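Local coordinates for uncharacterized protein (PDB 3L7Y) that is of unknown function in detail but binds magnesium and is probably a phosphatase of the haloacid dehalogenase superfamily, at residues A[37-43]-A[246-252]; A[44-49]-A[85-89]; A[74-80]-A[96-102]. All blocks are in the same frame, centred on the assembly; numbering follows the deposited sequence.

Interactions 1 and 3 belong to one sheet. Strand 39-42 lies between strands 247-251 and 73-77, and Ile-40 O meets Val-75 N at 2.7 Å. Interaction 1 delivers Asp-43 and Asp-252 to the magnesium ion, while the 44-49 segment of interaction 2 adds the backbone oxygen of Asp-45. Interaction 2 packs against interaction 3 where Met-44 CG meets Val-76 CG1 at 3.5 Å. A polar link joins the same two interactions: Asn-80 ND2 lies 2.9 Å from Asp-45 OD2. The centre of interaction 1 is about 14 Å from that of interaction 2. The three meet at the C-terminal ends of strands 39-42, 247-251 and 73-77, where the metal lies.

Interaction 1. Residues A[37-43]-A[246-252]; sequences VKVIATD and HLMAFGD. With MG (magnesium ion), chain B.
Lys-38 lays its extended chain over one face of the His-246 ring, with CD 4.0 Å above the plane and offset toward the rim. The Phe-250 ring instead receives Ile-40 CG2 at its edge, 4.0 Å from Phe-250 CE1. Both pairs lie side by side and point the same way, Ile-40 and Phe-250 across the parallel strands, Lys-38 and His-246 just before them. Helix 291-301 packs on Thr-42, Met-248 and Phe-250. On the other side of the sheet, where the small methyls of Ala-41 and Ala-249 sit side by side, helix 229-239 packs on Val-39, Ala-41 and Leu-247.

Ala-41 N bonds to Met-248 O at 2.8 Å, and Asp-43 N to Phe-250 O at 3.0 Å. This last bond ties the backbone of Asp-43 to the neighbouring strand. With CG anti to the backbone N (chi1 179°), Asp-43 binds magnesium through OD2 at 2.4 Å. Asp-252 OD2 also binds it, 3.0 Å from Asp-43 OD2. Thr-47 OG1 is hydrogen-bonded to Asp-43 OD2, and Lys-229 makes a salt bridge with OD1. The shared cation accounts for two acidic oxygens lying so close, consistent with the aspartate-nucleophile chemistry of this superfamily.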
# COMPACT_ATOMS: atom_id res chain seq x y z
N VAL A 37 -22.29 -2.92 -6.07
CA VAL A 37 -20.95 -3.12 -5.53
C VAL A 37 -20.81 -4.48 -4.84
O VAL A 37 -21.62 -4.83 -3.98
CB VAL A 37 -20.59 -2.00 -4.52
CG1 VAL A 37 -19.23 -2.26 -3.88
CG2 VAL A 37 -20.59 -0.64 -5.22
N LYS A 38 -19.78 -5.25 -5.23
CA LYS A 38 -19.51 -6.57 -4.65
C LYS A 38 -18.17 -6.64 -3.90
O LYS A 38 -17.96 -7.50 -3.05
CB LYS A 38 -19.61 -7.65 -5.72
CG LYS A 38 -21.03 -7.74 -6.29
CD LYS A 38 -21.19 -8.82 -7.35
CE LYS A 38 -22.57 -8.69 -8.02
NZ LYS A 38 -22.91 -9.87 -8.86
N VAL A 39 -17.25 -5.74 -4.24
CA VAL A 39 -16.02 -5.62 -3.47
C VAL A 39 -15.72 -4.16 -3.21
O VAL A 39 -15.94 -3.30 -4.08
CB VAL A 39 -14.83 -6.43 -4.07
CG1 VAL A 39 -15.14 -6.95 -5.46
CG2 VAL A 39 -13.51 -5.65 -4.00
N ILE A 40 -15.32 -3.87 -1.97
CA ILE A 40 -14.97 -2.53 -1.55
C ILE A 40 -13.51 -2.57 -1.11
O ILE A 40 -13.14 -3.36 -0.23
CB ILE A 40 -15.82 -2.07 -0.37
CG1 ILE A 40 -17.31 -2.05 -0.74
CG2 ILE A 40 -15.37 -0.69 0.14
CD1 ILE A 40 -18.21 -1.63 0.41
N ALA A 41 -12.68 -1.74 -1.72
CA ALA A 41 -11.25 -1.75 -1.45
C ALA A 41 -10.82 -0.38 -0.99
O ALA A 41 -11.16 0.61 -1.61
CB ALA A 41 -10.47 -2.15 -2.72
N THR A 42 -10.07 -0.31 0.09
CA THR A 42 -9.62 0.99 0.54
C THR A 42 -8.15 1.07 0.89
O THR A 42 -7.58 0.18 1.54
CB THR A 42 -10.41 1.46 1.76
OG1 THR A 42 -10.05 2.82 2.06
CG2 THR A 42 -10.08 0.59 2.97
N ASP A 43 -7.54 2.17 0.47
CA ASP A 43 -6.24 2.54 0.99
C ASP A 43 -6.37 2.81 2.50
O ASP A 43 -7.49 3.04 2.99
CB ASP A 43 -5.74 3.77 0.27
CG ASP A 43 -4.41 4.23 0.77
OD1 ASP A 43 -3.60 3.36 1.16
OD2 ASP A 43 -4.19 5.45 0.78
N HIS A 246 -18.12 -3.91 -10.50
CA HIS A 246 -18.59 -4.16 -9.14
C HIS A 246 -17.61 -3.64 -8.10
O HIS A 246 -17.80 -3.83 -6.90
CB HIS A 246 -18.77 -5.66 -8.91
CG HIS A 246 -19.36 -6.39 -10.08
ND1 HIS A 246 -18.64 -7.29 -10.84
CD2 HIS A 246 -20.60 -6.34 -10.63
CE1 HIS A 246 -19.42 -7.77 -11.80
NE2 HIS A 246 -20.61 -7.21 -11.69
N LEU A 247 -16.53 -3.03 -8.56
CA LEU A 247 -15.50 -2.55 -7.65
C LEU A 247 -15.73 -1.11 -7.19
O LEU A 247 -15.93 -0.21 -8.00
CB LEU A 247 -14.11 -2.72 -8.28
CG LEU A 247 -12.93 -2.30 -7.39
CD1 LEU A 247 -12.93 -3.08 -6.08
CD2 LEU A 247 -11.61 -2.50 -8.11
N MET A 248 -15.77 -0.92 -5.87
CA MET A 248 -15.69 0.41 -5.29
C MET A 248 -14.35 0.50 -4.57
O MET A 248 -13.97 -0.43 -3.86
CB MET A 248 -16.85 0.62 -4.30
CG MET A 248 -16.72 1.87 -3.44
SD MET A 248 -17.99 1.94 -2.14
CE MET A 248 -19.40 2.45 -3.12
N ALA A 249 -13.63 1.61 -4.76
CA ALA A 249 -12.28 1.75 -4.24
C ALA A 249 -11.97 3.19 -3.82
O ALA A 249 -12.40 4.13 -4.48
CB ALA A 249 -11.27 1.28 -5.27
N PHE A 250 -11.21 3.33 -2.73
CA PHE A 250 -10.83 4.63 -2.16
C PHE A 250 -9.32 4.80 -2.10
O PHE A 250 -8.63 3.87 -1.74
CB PHE A 250 -11.37 4.76 -0.73
CG PHE A 250 -12.86 4.62 -0.62
CD1 PHE A 250 -13.44 3.37 -0.51
CD2 PHE A 250 -13.68 5.75 -0.62
CE1 PHE A 250 -14.81 3.22 -0.41
CE2 PHE A 250 -15.06 5.62 -0.52
CZ PHE A 250 -15.63 4.35 -0.41
N GLY A 251 -8.80 5.98 -2.42
CA GLY A 251 -7.37 6.24 -2.34
C GLY A 251 -7.08 7.72 -2.19
O GLY A 251 -7.98 8.56 -2.38
N ASP A 252 -5.84 8.04 -1.83
CA ASP A 252 -5.41 9.42 -1.73
C ASP A 252 -4.00 9.61 -2.27
O ASP A 252 -3.46 10.71 -2.20
CB ASP A 252 -5.45 9.93 -0.28
CG ASP A 252 -4.23 9.51 0.53
OD1 ASP A 252 -3.77 10.29 1.40
OD2 ASP A 252 -3.72 8.39 0.31
MG MG B . -2.26 6.85 1.30
O HOH W 1 -0.89 4.92 2.30
O HOH W 2 -1.41 9.08 1.96
O HOH W 3 0.08 7.41 0.65
O HOH W 4 -1.79 5.73 -0.84

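Interaction 2. Residues A[44-49]-A[85-89]; sequences MDGTFL and LREHF. With MG (magnesium ion), chain B.
Met-44 CA and Leu-85 CA stand 8.4 Å apart and Leu-49 CA and His-88 CA 9.4 Å, so the backbones keep their distance and side chains alone bridge the gap, without a hydrogen bond. Met-44 is the main bridge. Its flexible thioether chain bends at both chi2 (-67°) and chi3 (-73°), which carries CE over one face of the His-88 imidazole. The methyl makes a CH-pi contact there, Met-44 CE lying 3.6 Å from His-88 CG. Its sulfur meanwhile lies at the edge of the Phe-89 ring, a Met-aromatic contact, and farther back along the chain Met-44 CG rests 3.7 Å from Leu-85 CD2. Leu-49 crosses His-88 at about a right angle, Leu-49 CD1 lying 3.6 Å from His-88 CE1.

Phe-48 and Phe-89 come from opposite directions and meet obliquely, with their planes at 47° and Phe-48 CE2 3.7 Å from Phe-89 CZ. Large flat rings suit this place because Phe-60 packs against both of them, while strand 73-77 forms the floor under Met-44, Leu-85 and Phe-89.

The 44-48 segment makes a wider, pi-type helical turn, in which Met-44 O accepts Leu-49 N at 2.8 Å and Thr-47 N from the opposite face of its plane. Gly-46 accommodates a positive phi within it. This turn presents Asp-45 O to magnesium, at 2.3 Å, while the Asp-45 carboxylate is held by Asn-80. Chemically the contact divides in two: an apolar, polarisable thioether and aromatic cluster secures one side of the turn, and the other offers one backbone oxygen, beside the carboxylates of Asp-43 and Asp-252, as in the DxDGT motif of this superfamily.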
# COMPACT_ATOMS: atom_id res chain seq x y z
N MET A 44 -5.25 2.78 3.23
CA MET A 44 -5.27 2.99 4.68
C MET A 44 -4.84 4.40 5.12
O MET A 44 -5.68 5.26 5.42
CB MET A 44 -4.43 1.93 5.39
CG MET A 44 -5.09 0.57 5.41
SD MET A 44 -6.58 0.60 6.43
CE MET A 44 -5.84 0.67 8.07
N ASP A 45 -3.53 4.62 5.16
CA ASP A 45 -2.97 5.93 5.51
C ASP A 45 -3.50 7.02 4.58
O ASP A 45 -3.33 6.92 3.38
CB ASP A 45 -1.44 5.88 5.41
CG ASP A 45 -0.82 4.85 6.36
OD1 ASP A 45 -1.19 4.81 7.55
OD2 ASP A 45 0.03 4.06 5.90
N GLY A 46 -4.12 8.06 5.14
CA GLY A 46 -4.59 9.20 4.36
C GLY A 46 -5.96 9.00 3.75
O GLY A 46 -6.50 9.89 3.10
N THR A 47 -6.54 7.81 3.96
CA THR A 47 -7.79 7.42 3.35
C THR A 47 -8.73 6.82 4.40
O THR A 47 -9.53 7.55 4.98
CB THR A 47 -7.55 6.42 2.19
OG1 THR A 47 -6.66 7.00 1.23
CG2 THR A 47 -8.88 6.08 1.49
N PHE A 48 -8.64 5.51 4.65
CA PHE A 48 -9.44 4.88 5.71
C PHE A 48 -9.04 5.48 7.05
O PHE A 48 -9.89 5.78 7.88
CB PHE A 48 -9.22 3.36 5.71
CG PHE A 48 -10.12 2.60 6.69
CD1 PHE A 48 -11.41 2.24 6.33
CD2 PHE A 48 -9.63 2.18 7.92
CE1 PHE A 48 -12.23 1.51 7.22
CE2 PHE A 48 -10.43 1.45 8.81
CZ PHE A 48 -11.75 1.12 8.46
N LEU A 49 -7.73 5.67 7.25
CA LEU A 49 -7.22 6.21 8.50
C LEU A 49 -7.26 7.73 8.51
O LEU A 49 -6.99 8.38 7.49
CB LEU A 49 -5.79 5.72 8.76
CG LEU A 49 -5.64 4.21 8.88
CD1 LEU A 49 -4.18 3.82 9.07
CD2 LEU A 49 -6.53 3.68 10.04
N LEU A 85 -0.87 -4.16 8.86
CA LEU A 85 -2.26 -3.87 8.53
C LEU A 85 -3.26 -4.59 9.42
O LEU A 85 -4.35 -4.08 9.69
CB LEU A 85 -2.56 -4.18 7.07
CG LEU A 85 -1.84 -3.31 6.06
CD1 LEU A 85 -1.87 -3.95 4.70
CD2 LEU A 85 -2.44 -1.92 6.04
N ARG A 86 -2.92 -5.79 9.88
CA ARG A 86 -3.90 -6.58 10.61
C ARG A 86 -4.12 -5.96 11.99
O ARG A 86 -5.20 -6.09 12.56
CB ARG A 86 -3.45 -8.03 10.76
CG ARG A 86 -2.23 -8.18 11.63
CD ARG A 86 -2.31 -9.40 12.50
NE ARG A 86 -2.02 -10.64 11.79
CZ ARG A 86 -0.80 -11.14 11.61
NH1 ARG A 86 0.26 -10.49 12.08
NH2 ARG A 86 -0.64 -12.28 10.96
N GLU A 87 -3.11 -5.27 12.51
CA GLU A 87 -3.18 -4.69 13.85
C GLU A 87 -4.32 -3.67 13.93
O GLU A 87 -4.83 -3.39 15.02
CB GLU A 87 -1.87 -4.01 14.23
CG GLU A 87 -0.72 -4.94 14.59
CD GLU A 87 0.52 -4.17 15.01
OE1 GLU A 87 1.24 -4.64 15.90
OE2 GLU A 87 0.77 -3.08 14.45
N HIS A 88 -4.69 -3.09 12.79
CA HIS A 88 -5.75 -2.09 12.76
C HIS A 88 -7.13 -2.74 12.93
O HIS A 88 -8.11 -2.07 13.25
CB HIS A 88 -5.72 -1.30 11.44
CG HIS A 88 -4.54 -0.39 11.29
ND1 HIS A 88 -4.44 0.82 11.95
CD2 HIS A 88 -3.42 -0.50 10.54
CE1 HIS A 88 -3.31 1.41 11.62
NE2 HIS A 88 -2.67 0.63 10.76
N PHE A 89 -7.20 -4.04 12.72
CA PHE A 89 -8.45 -4.79 12.78
C PHE A 89 -8.32 -5.97 13.76
O PHE A 89 -8.53 -7.13 13.38
CB PHE A 89 -8.84 -5.24 11.38
CG PHE A 89 -8.91 -4.11 10.38
CD1 PHE A 89 -7.84 -3.83 9.54
CD2 PHE A 89 -10.04 -3.33 10.28
CE1 PHE A 89 -7.91 -2.79 8.62
CE2 PHE A 89 -10.11 -2.28 9.38
CZ PHE A 89 -9.04 -2.01 8.55
MG MG B . -2.26 6.85 1.30
O HOH W 3 0.08 7.41 0.65
O HOH W 4 -1.79 5.73 -0.84
O HOH W 1 -0.89 4.92 2.30
O HOH W 2 -1.41 9.08 1.96

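Interaction 3. Residues A[74-80]-A[96-102]; sequences FVVASSN and LTFVGEN
The bond from Val-99 N to Val-76 O is short, 2.6 Å, and almost straight at 178°. It sits in the middle of a parallel strand pair: Val-76 N gives to Thr-97 O before it, and Ser-78 N gives to Val-99 O at 2.8 Å after it. Beta-branched residues suit such extended backbone. Val-76 places CB and both methyls alongside the Phe-98 ring, with Val-76 CB 3.7 Å from Phe-98 CD1. On the other side of the sheet Val-75 CG1 meets Val-99 CG2 at 3.9 Å, and the small Ala-77 lies beside Val-99.

Past the strands the two segments stay joined by further backbone bonds. Ser-78 O receives Asn-102 N at 3.0 Å, and Asn-80 O takes Glu-101 N at 3.1 Å, with the donor above the carbonyl plane. Asn-80 O can come this near because Gly-100 has no CB. Within its own segment Ser-78 OG accepts Asn-80 N at 3.1 Å, an ST turn. Glu-101 and Asn-102 both adopt left-handed backbone angles (phi 63° and 73°), which turn the segment off the strand direction and bring the Asn-102 side chain against Ser-79 CB. That amide has polar partners in Asp-221 and Asn-255; Lys-184 forms a salt bridge with Glu-101.

Ser-78, about 7 Å from magnesium by its side chain, stands where this superfamily commonly places its motif II serine or threonine. The pair is the sheet portion of a beta-alpha-beta unit crossing through helix 82-86, with strand 39-42 bonded to 73-77, strand 105-108 bonded to 97-100, helix 229-239 packed on Thr-97 and Val-99, and helix 44-48 on Phe-74 and Val-76.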
# COMPACT_ATOMS: atom_id res chain seq x y z
N PHE A 74 -14.68 -6.98 1.64
CA PHE A 74 -13.95 -5.78 2.06
C PHE A 74 -12.45 -6.02 2.01
O PHE A 74 -11.94 -6.96 2.62
CB PHE A 74 -14.39 -5.31 3.46
CG PHE A 74 -13.81 -3.97 3.84
CD1 PHE A 74 -14.47 -2.79 3.52
CD2 PHE A 74 -12.59 -3.88 4.52
CE1 PHE A 74 -13.93 -1.56 3.87
CE2 PHE A 74 -12.05 -2.65 4.87
CZ PHE A 74 -12.71 -1.49 4.54
N VAL A 75 -11.76 -5.15 1.28
CA VAL A 75 -10.34 -5.31 1.00
C VAL A 75 -9.54 -4.11 1.51
O VAL A 75 -9.81 -2.97 1.15
CB VAL A 75 -10.10 -5.48 -0.52
CG1 VAL A 75 -8.62 -5.59 -0.83
CG2 VAL A 75 -10.87 -6.69 -1.06
N VAL A 76 -8.55 -4.38 2.35
CA VAL A 76 -7.60 -3.38 2.78
C VAL A 76 -6.42 -3.39 1.80
O VAL A 76 -5.76 -4.41 1.65
CB VAL A 76 -7.14 -3.68 4.22
CG1 VAL A 76 -6.04 -2.74 4.66
CG2 VAL A 76 -8.32 -3.63 5.18
N ALA A 77 -6.17 -2.28 1.11
CA ALA A 77 -5.14 -2.23 0.06
C ALA A 77 -4.10 -1.15 0.35
O ALA A 77 -4.36 0.04 0.16
CB ALA A 77 -5.77 -2.01 -1.31
N SER A 78 -2.91 -1.56 0.78
CA SER A 78 -1.94 -0.60 1.31
C SER A 78 -0.50 -0.95 0.91
O SER A 78 -0.18 -2.10 0.61
CB SER A 78 -2.08 -0.54 2.84
OG SER A 78 -1.09 0.29 3.45
N SER A 79 0.38 0.04 0.91
CA SER A 79 1.80 -0.24 0.74
C SER A 79 2.39 -0.94 1.98
O SER A 79 3.40 -1.64 1.87
CB SER A 79 2.57 1.04 0.45
OG SER A 79 2.66 1.84 1.60
N ASN A 80 1.78 -0.75 3.15
CA ASN A 80 2.33 -1.31 4.39
C ASN A 80 2.31 -2.83 4.40
O ASN A 80 1.55 -3.46 3.64
CB ASN A 80 1.56 -0.80 5.62
CG ASN A 80 1.51 0.72 5.68
OD1 ASN A 80 2.39 1.41 5.14
ND2 ASN A 80 0.49 1.25 6.32
N LEU A 96 -11.34 -10.33 6.76
CA LEU A 96 -11.10 -9.38 5.68
C LEU A 96 -10.05 -9.90 4.71
O LEU A 96 -9.40 -10.90 4.97
CB LEU A 96 -10.67 -8.01 6.23
CG LEU A 96 -11.39 -7.44 7.45
CD1 LEU A 96 -10.62 -6.24 7.96
CD2 LEU A 96 -12.85 -7.06 7.14
N THR A 97 -9.91 -9.23 3.57
CA THR A 97 -8.82 -9.52 2.66
C THR A 97 -7.85 -8.35 2.70
O THR A 97 -8.27 -7.19 2.74
CB THR A 97 -9.31 -9.72 1.22
OG1 THR A 97 -10.17 -10.86 1.16
CG2 THR A 97 -8.11 -9.91 0.26
N PHE A 98 -6.56 -8.66 2.69
CA PHE A 98 -5.52 -7.66 2.80
C PHE A 98 -4.62 -7.69 1.58
O PHE A 98 -4.14 -8.76 1.20
CB PHE A 98 -4.66 -7.94 4.04
CG PHE A 98 -5.33 -7.64 5.35
CD1 PHE A 98 -5.22 -6.39 5.92
CD2 PHE A 98 -6.04 -8.61 6.02
CE1 PHE A 98 -5.81 -6.11 7.14
CE2 PHE A 98 -6.64 -8.34 7.23
CZ PHE A 98 -6.52 -7.08 7.79
N VAL A 99 -4.39 -6.54 0.98
CA VAL A 99 -3.36 -6.40 -0.04
C VAL A 99 -2.27 -5.52 0.57
O VAL A 99 -2.50 -4.32 0.80
CB VAL A 99 -3.92 -5.73 -1.33
CG1 VAL A 99 -2.79 -5.50 -2.36
CG2 VAL A 99 -5.02 -6.60 -1.93
N GLY A 100 -1.12 -6.11 0.87
CA GLY A 100 -0.00 -5.36 1.42
C GLY A 100 1.14 -5.21 0.43
O GLY A 100 1.15 -5.86 -0.61
N GLU A 101 2.12 -4.37 0.75
CA GLU A 101 3.31 -4.17 -0.09
C GLU A 101 2.94 -3.60 -1.47
O GLU A 101 3.71 -3.71 -2.43
CB GLU A 101 4.09 -5.48 -0.25
CG GLU A 101 4.27 -6.30 1.04
CD GLU A 101 5.22 -5.68 2.05
OE1 GLU A 101 5.97 -4.76 1.70
OE2 GLU A 101 5.21 -6.13 3.22
N ASN A 102 1.78 -2.94 -1.53
CA ASN A 102 1.19 -2.42 -2.77
C ASN A 102 0.62 -3.50 -3.67
O ASN A 102 -0.01 -3.18 -4.69
CB ASN A 102 2.16 -1.55 -3.57
CG ASN A 102 2.61 -0.32 -2.81
OD1 ASN A 102 1.81 0.56 -2.48
ND2 ASN A 102 3.90 -0.26 -2.51